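Local structure of transcriptional regulator of the TetR/AcrR family (Thermobifida fusca YX, 3DCF) at the interface of chains A and B. The protein probably binds regulatory DNA through an N-terminal helix-turn-helix and controls transcription as a TetR/AcrR-family regulator. Sequence-based numbering; all coordinates share one arbitrary frame. Chains: chain A/B, transcriptional regulator of the TetR/AcrR family.

All three contacts join the C-terminal regions of two copies of one protein about a two-fold axis. The centres of their C-alpha atoms are about 13 Å apart for contact 1 and contact 2, 16 Å for contact 2 and contact 3, and 18 Å for contact 1 and contact 3. With the chains exchanged, contact 3 reuses Val171, Arg208 and Leu209 of contact 1 and Tyr159, Leu180 and Tyr214 of contact 2. Helix 199-212 and its tail grip helix 173-185 and its leading loop twice, and in contact 2 the tail also packs on helix 104-121, as expected of a TetR-family dimer that would pair two DNA-binding domains.

Contact 1: the interface of chains A and B. Residues chain A 197, 205-206, 208-209; chain B 170-172, 175.
A:Gln205 reaches from helix 199-212 to the backbone of B:Asp172, in the loop just before helix 173-185, in the C-terminal interface typical of TetR-family dimers. Its amide oxygen OE1 accepts a hydrogen bond from B:Asp172 N at 3.1 Å, with 156° at the hydrogen. The donor stands well above the amide plane, not on a lone pair. A side chain extended beyond CG suits this task, since it carries the polar amide from the helix to a loop N-H.

Beside this bond the contact is apolar. A:Leu197 brings CD1 within 3.6 Å of B:Val175 CG2, while the other methyl, B:Val175 CG1, lies 3.8 Å from A:Ile206 CG1, whose side chain crosses it at about a right angle. With CG1 anti to the backbone N (chi1 178°), branched valine spreads its two methyls toward two different partners.

At the opposite end, A:Arg208 slides past B:Val171 in the reverse direction and lays one guanidinium face over CG1, offset toward the rim. The planar edge of the same group faces B:Asp170 O, 3.3 Å from NH1, in weak hydrogen bonds from both NH1 and NH2. Arginine suits: its flat head can cover a methyl while its N-H groups turn to a carbonyl.

Behind the first shell, B:Asp172 acts as an N-cap: its carboxylate OD1 takes B:Val175 N at 3.2 Å through the anti lone pair. That bond ties the loop to the helix start, and so helps place both B:Asp172 N and B:Val175.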
# COMPACT_ATOMS: atom_id res chain seq x y z
N LEU A 197 -6.34 -6.42 18.98
CA LEU A 197 -4.86 -6.35 19.09
C LEU A 197 -4.37 -4.89 19.25
O LEU A 197 -4.87 -3.99 18.60
CB LEU A 197 -4.17 -7.01 17.88
CG LEU A 197 -4.36 -8.51 17.63
CD1 LEU A 197 -3.65 -8.91 16.36
CD2 LEU A 197 -3.87 -9.36 18.80
N GLN A 205 4.48 -8.96 15.85
CA GLN A 205 4.09 -10.04 14.93
C GLN A 205 4.51 -9.80 13.46
O GLN A 205 5.02 -10.72 12.81
CB GLN A 205 2.59 -10.34 15.04
CG GLN A 205 2.21 -10.99 16.36
CD GLN A 205 0.72 -11.34 16.49
OE1 GLN A 205 -0.01 -11.45 15.51
NE2 GLN A 205 0.29 -11.53 17.73
N ILE A 206 4.31 -8.57 12.97
CA ILE A 206 4.73 -8.16 11.62
C ILE A 206 6.25 -8.33 11.47
O ILE A 206 6.70 -8.96 10.52
CB ILE A 206 4.32 -6.70 11.27
CG1 ILE A 206 2.81 -6.63 11.01
CG2 ILE A 206 5.05 -6.19 10.01
CD1 ILE A 206 2.27 -5.20 10.84
N ARG A 208 8.27 -10.16 13.34
CA ARG A 208 8.59 -11.59 13.51
C ARG A 208 8.24 -12.39 12.23
O ARG A 208 8.94 -13.35 11.90
CB ARG A 208 7.88 -12.17 14.74
CG ARG A 208 8.27 -13.64 15.08
CD ARG A 208 8.06 -13.94 16.59
NE ARG A 208 6.68 -13.74 17.03
CZ ARG A 208 5.68 -14.64 16.98
NH1 ARG A 208 5.86 -15.87 16.47
NH2 ARG A 208 4.47 -14.28 17.42
N LEU A 209 7.16 -12.00 11.54
CA LEU A 209 6.74 -12.64 10.29
C LEU A 209 7.77 -12.40 9.19
O LEU A 209 8.24 -13.35 8.56
CB LEU A 209 5.36 -12.14 9.86
CG LEU A 209 4.69 -12.80 8.65
CD1 LEU A 209 4.42 -14.28 8.89
CD2 LEU A 209 3.41 -12.09 8.35
N ASP B 170 3.38 -19.14 14.11
CA ASP B 170 2.27 -18.89 15.02
C ASP B 170 2.13 -17.38 15.30
O ASP B 170 2.68 -16.85 16.27
CB ASP B 170 2.42 -19.72 16.32
CG ASP B 170 1.11 -19.89 17.09
OD1 ASP B 170 0.21 -19.03 17.03
OD2 ASP B 170 0.97 -20.91 17.79
N VAL B 171 1.42 -16.70 14.39
CA VAL B 171 1.01 -15.28 14.50
C VAL B 171 -0.49 -15.23 14.17
O VAL B 171 -1.01 -16.17 13.56
CB VAL B 171 1.79 -14.31 13.53
CG1 VAL B 171 3.30 -14.32 13.85
CG2 VAL B 171 1.53 -14.64 12.05
N ASP B 172 -1.16 -14.16 14.58
CA ASP B 172 -2.59 -14.00 14.30
C ASP B 172 -2.86 -14.10 12.76
O ASP B 172 -2.15 -13.45 12.00
CB ASP B 172 -3.08 -12.66 14.86
CG ASP B 172 -4.53 -12.38 14.55
OD1 ASP B 172 -4.81 -11.87 13.45
OD2 ASP B 172 -5.40 -12.63 15.41
N VAL B 175 -3.39 -10.72 10.82
CA VAL B 175 -2.12 -9.94 10.67
C VAL B 175 -1.23 -10.50 9.55
O VAL B 175 -0.71 -9.72 8.75
CB VAL B 175 -1.31 -9.84 11.99
CG1 VAL B 175 0.02 -9.08 11.78
CG2 VAL B 175 -2.16 -9.16 13.06

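Contact 2: the interface of chains A and B. Residues chain A 214; chain B 105, 108-109, 112, 159, 180.
A:Tyr214 lays one face of its ring against side chains from helices 104-121 and 173-185 of chain B, a tail-into-groove contact within the C-terminal interface of this TetR-family protein. The residue buries 98 Å² against the partner. Its CG sits between the backbone N and the carbonyl carbon (chi1 63°), and in this rotamer the ring meets chain B.

Packing is close on that face. B:Ile108 slides past in the opposite direction and brings CG2 over the face near CE1 and CZ, 3.4 Å from A:Tyr214 CE1. The leucine methyls stand on the same side, toward CE2 and CD2: B:Leu112 meets A:Tyr214 tip to tip, its CD1 3.7 Å from A:Tyr214 CE2, and B:Leu180 CD2 lies 3.7 Å from A:Tyr214 CD2. Branched aliphatic side chains suit this place because their methyls pave one face and its rim, and tyrosine supplies an oily ring to lie on them. At the root the fit is looser: B:Tyr159 CE2 lies 4.0 Å from A:Tyr214 CB.

The phenol end is the watery side. No direct polar bond joins the chains here; water 1 bridges them, 2.7 Å from A:Tyr214 OH and 2.9 Å from B:His109 ND1, the donors undecided. Histidine suits the bridge by offering a ring nitrogen to the water. The hydroxyl lies in the plane of the imidazole, at its edge, and also rests against the helix backbone, 3.3 Å from B:His109 CA.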
# COMPACT_ATOMS: atom_id res chain seq x y z
N TYR A 214 6.91 -17.11 6.86
CA TYR A 214 5.68 -17.76 7.36
C TYR A 214 5.77 -19.28 7.56
O TYR A 214 5.00 -19.82 8.36
CB TYR A 214 4.44 -17.37 6.54
CG TYR A 214 4.40 -17.75 5.08
CD1 TYR A 214 3.90 -18.99 4.66
CD2 TYR A 214 4.80 -16.84 4.09
CE1 TYR A 214 3.84 -19.33 3.29
CE2 TYR A 214 4.74 -17.17 2.72
CZ TYR A 214 4.26 -18.41 2.34
OH TYR A 214 4.21 -18.72 1.01
N GLY B 105 0.05 -24.58 3.80
CA GLY B 105 1.29 -23.83 3.53
C GLY B 105 1.72 -23.84 2.06
O GLY B 105 2.36 -22.89 1.61
N ILE B 108 -1.05 -21.56 0.43
CA ILE B 108 -0.69 -20.17 0.77
C ILE B 108 0.37 -19.65 -0.21
O ILE B 108 0.22 -18.55 -0.75
CB ILE B 108 -0.17 -20.02 2.24
CG1 ILE B 108 -1.33 -20.00 3.25
CG2 ILE B 108 0.65 -18.72 2.44
CD1 ILE B 108 -2.08 -18.72 3.32
N HIS B 109 1.40 -20.46 -0.44
CA HIS B 109 2.47 -20.10 -1.38
C HIS B 109 1.95 -19.91 -2.80
O HIS B 109 2.25 -18.88 -3.45
CB HIS B 109 3.60 -21.12 -1.35
CG HIS B 109 4.65 -20.89 -2.38
ND1 HIS B 109 5.65 -19.96 -2.23
CD2 HIS B 109 4.84 -21.46 -3.60
CE1 HIS B 109 6.42 -19.97 -3.31
NE2 HIS B 109 5.94 -20.87 -4.15
N LEU B 112 -0.07 -16.62 -3.20
CA LEU B 112 0.80 -15.43 -3.25
C LEU B 112 1.49 -15.21 -4.60
O LEU B 112 1.62 -14.06 -5.04
CB LEU B 112 1.85 -15.45 -2.13
CG LEU B 112 1.32 -15.27 -0.71
CD1 LEU B 112 2.41 -15.61 0.31
CD2 LEU B 112 0.78 -13.85 -0.51
N TYR B 159 -4.56 -19.90 6.72
CA TYR B 159 -3.40 -19.63 7.60
C TYR B 159 -3.61 -20.26 9.00
O TYR B 159 -2.63 -20.74 9.61
CB TYR B 159 -3.09 -18.12 7.72
CG TYR B 159 -1.70 -17.85 8.29
CD1 TYR B 159 -1.48 -17.78 9.67
CD2 TYR B 159 -0.60 -17.67 7.43
CE1 TYR B 159 -0.20 -17.54 10.19
CE2 TYR B 159 0.69 -17.43 7.95
CZ TYR B 159 0.88 -17.37 9.33
OH TYR B 159 2.14 -17.13 9.85
N LEU B 180 1.10 -10.26 4.24
CA LEU B 180 1.58 -11.02 3.07
C LEU B 180 0.94 -10.48 1.79
O LEU B 180 1.64 -10.25 0.79
CB LEU B 180 1.29 -12.52 3.23
CG LEU B 180 1.97 -13.36 4.35
CD1 LEU B 180 1.39 -14.79 4.34
CD2 LEU B 180 3.50 -13.40 4.25
O HOH W 1 5.59 -17.40 -0.89

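Contact 3: the interface of chains A and B. Residues chain A 159, 168-169, 171, 176, 180; chain B 208-209, 213-214.
The ring of A:Tyr159 runs alongside B:Leu209 in the opposite direction, its OH 3.7 Å from B:Leu209 CD1, in the C-terminal interface of a TetR-family regulator. Residues of its own chain sandwich this ring: A:Ala176 CB lies over the centre of one face, 3.5 Å above the plane, and A:Leu168 CD1 lies on the other, offset toward the rim. Alanine is small enough to let helix 173-185 come close to the ring. The second flat group, B:Tyr214, receives A:Leu168 CD2 in its plane, at the edge, the two side chains lying side by side and pointing the same way.

The polar join runs through the backbone of A:Leu169. Its N-H donates to B:Tyr214 O at 2.7 Å, nearly straight at 164°, the donor tilted from the carbonyl plane. The carbonyl of the same residue is held from within chain A, where A:Tyr159 OH donates to A:Leu169 O at 2.7 Å. The phenol thus pins the loop whose N-H grips the partner.

Around this join A:Leu169, with CG anti to the backbone N (chi1 -174°), drives CD2 against the last turn of helix 199-212, 3.7 Å from B:Leu209 CA, while CD1 approaches B:Arg208 NH1. The other methyl of B:Leu209, CD2, lies 3.7 Å from A:Ala176 CA, so this forked leucine touches helices 138-164 and 173-185 and the loop at A:Leu169. B:Gly213 follows the helix with a positive phi of 85°, a conformation glycine adopts easily, and leads the chain into B:Tyr214.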
# COMPACT_ATOMS: atom_id res chain seq x y z
N TYR A 159 20.96 -3.69 3.23
CA TYR A 159 20.55 -5.04 2.80
C TYR A 159 21.66 -5.72 1.95
O TYR A 159 21.86 -6.93 2.07
CB TYR A 159 19.19 -5.04 2.07
CG TYR A 159 18.57 -6.43 1.97
CD1 TYR A 159 18.90 -7.30 0.92
CD2 TYR A 159 17.67 -6.88 2.93
CE1 TYR A 159 18.35 -8.60 0.84
CE2 TYR A 159 17.10 -8.18 2.86
CZ TYR A 159 17.45 -9.03 1.80
OH TYR A 159 16.90 -10.30 1.71
N LEU A 168 21.88 -12.32 5.33
CA LEU A 168 20.55 -12.07 4.73
C LEU A 168 20.27 -12.85 3.45
O LEU A 168 21.19 -13.14 2.69
CB LEU A 168 20.39 -10.58 4.42
CG LEU A 168 20.65 -9.60 5.57
CD1 LEU A 168 20.39 -8.18 5.09
CD2 LEU A 168 19.82 -9.91 6.80
N LEU A 169 18.98 -13.14 3.21
CA LEU A 169 18.49 -13.88 2.02
C LEU A 169 18.96 -13.19 0.75
O LEU A 169 18.77 -11.98 0.59
CB LEU A 169 16.95 -13.98 1.98
CG LEU A 169 16.34 -14.84 0.85
CD1 LEU A 169 16.63 -16.32 1.09
CD2 LEU A 169 14.85 -14.62 0.73
N VAL A 171 18.44 -11.94 -2.29
CA VAL A 171 17.47 -11.35 -3.24
C VAL A 171 17.95 -9.92 -3.51
O VAL A 171 18.70 -9.36 -2.71
CB VAL A 171 15.99 -11.33 -2.69
CG1 VAL A 171 15.50 -12.75 -2.40
CG2 VAL A 171 15.86 -10.44 -1.44
N ALA A 176 13.74 -6.37 -1.83
CA ALA A 176 13.61 -6.65 -0.40
C ALA A 176 13.15 -5.41 0.34
O ALA A 176 12.15 -5.46 1.03
CB ALA A 176 14.92 -7.19 0.20
N LEU A 180 9.64 -5.14 2.28
CA LEU A 180 9.66 -5.10 3.76
C LEU A 180 9.02 -3.81 4.28
O LEU A 180 8.19 -3.86 5.19
CB LEU A 180 11.09 -5.25 4.31
CG LEU A 180 11.91 -6.55 4.08
CD1 LEU A 180 13.38 -6.32 4.56
CD2 LEU A 180 11.26 -7.78 4.73
N ARG B 208 9.75 -15.77 -2.37
CA ARG B 208 10.87 -16.43 -1.66
C ARG B 208 11.24 -15.66 -0.37
O ARG B 208 11.64 -16.27 0.63
CB ARG B 208 12.09 -16.58 -2.58
CG ARG B 208 13.26 -17.37 -1.97
CD ARG B 208 14.15 -18.02 -3.05
NE ARG B 208 14.73 -17.05 -3.99
CZ ARG B 208 15.89 -16.39 -3.84
NH1 ARG B 208 16.67 -16.55 -2.77
NH2 ARG B 208 16.25 -15.53 -4.80
N LEU B 209 11.10 -14.33 -0.42
CA LEU B 209 11.37 -13.48 0.75
C LEU B 209 10.34 -13.73 1.86
O LEU B 209 10.71 -14.04 3.00
CB LEU B 209 11.41 -11.99 0.34
CG LEU B 209 11.82 -10.94 1.39
CD1 LEU B 209 13.27 -11.14 1.86
CD2 LEU B 209 11.62 -9.55 0.82
N GLY B 213 11.72 -15.66 5.07
CA GLY B 213 12.11 -14.50 5.85
C GLY B 213 13.40 -13.93 5.25
O GLY B 213 13.98 -14.52 4.33
N TYR B 214 13.84 -12.77 5.76
CA TYR B 214 15.07 -12.13 5.27
C TYR B 214 16.37 -12.63 5.93
O TYR B 214 17.42 -12.53 5.33
CB TYR B 214 14.99 -10.59 5.28
CG TYR B 214 14.81 -9.91 6.63
CD1 TYR B 214 15.91 -9.56 7.42
CD2 TYR B 214 13.53 -9.54 7.08
CE1 TYR B 214 15.74 -8.89 8.66
CE2 TYR B 214 13.35 -8.87 8.31
CZ TYR B 214 14.46 -8.56 9.10
OH TYR B 214 14.29 -7.91 10.29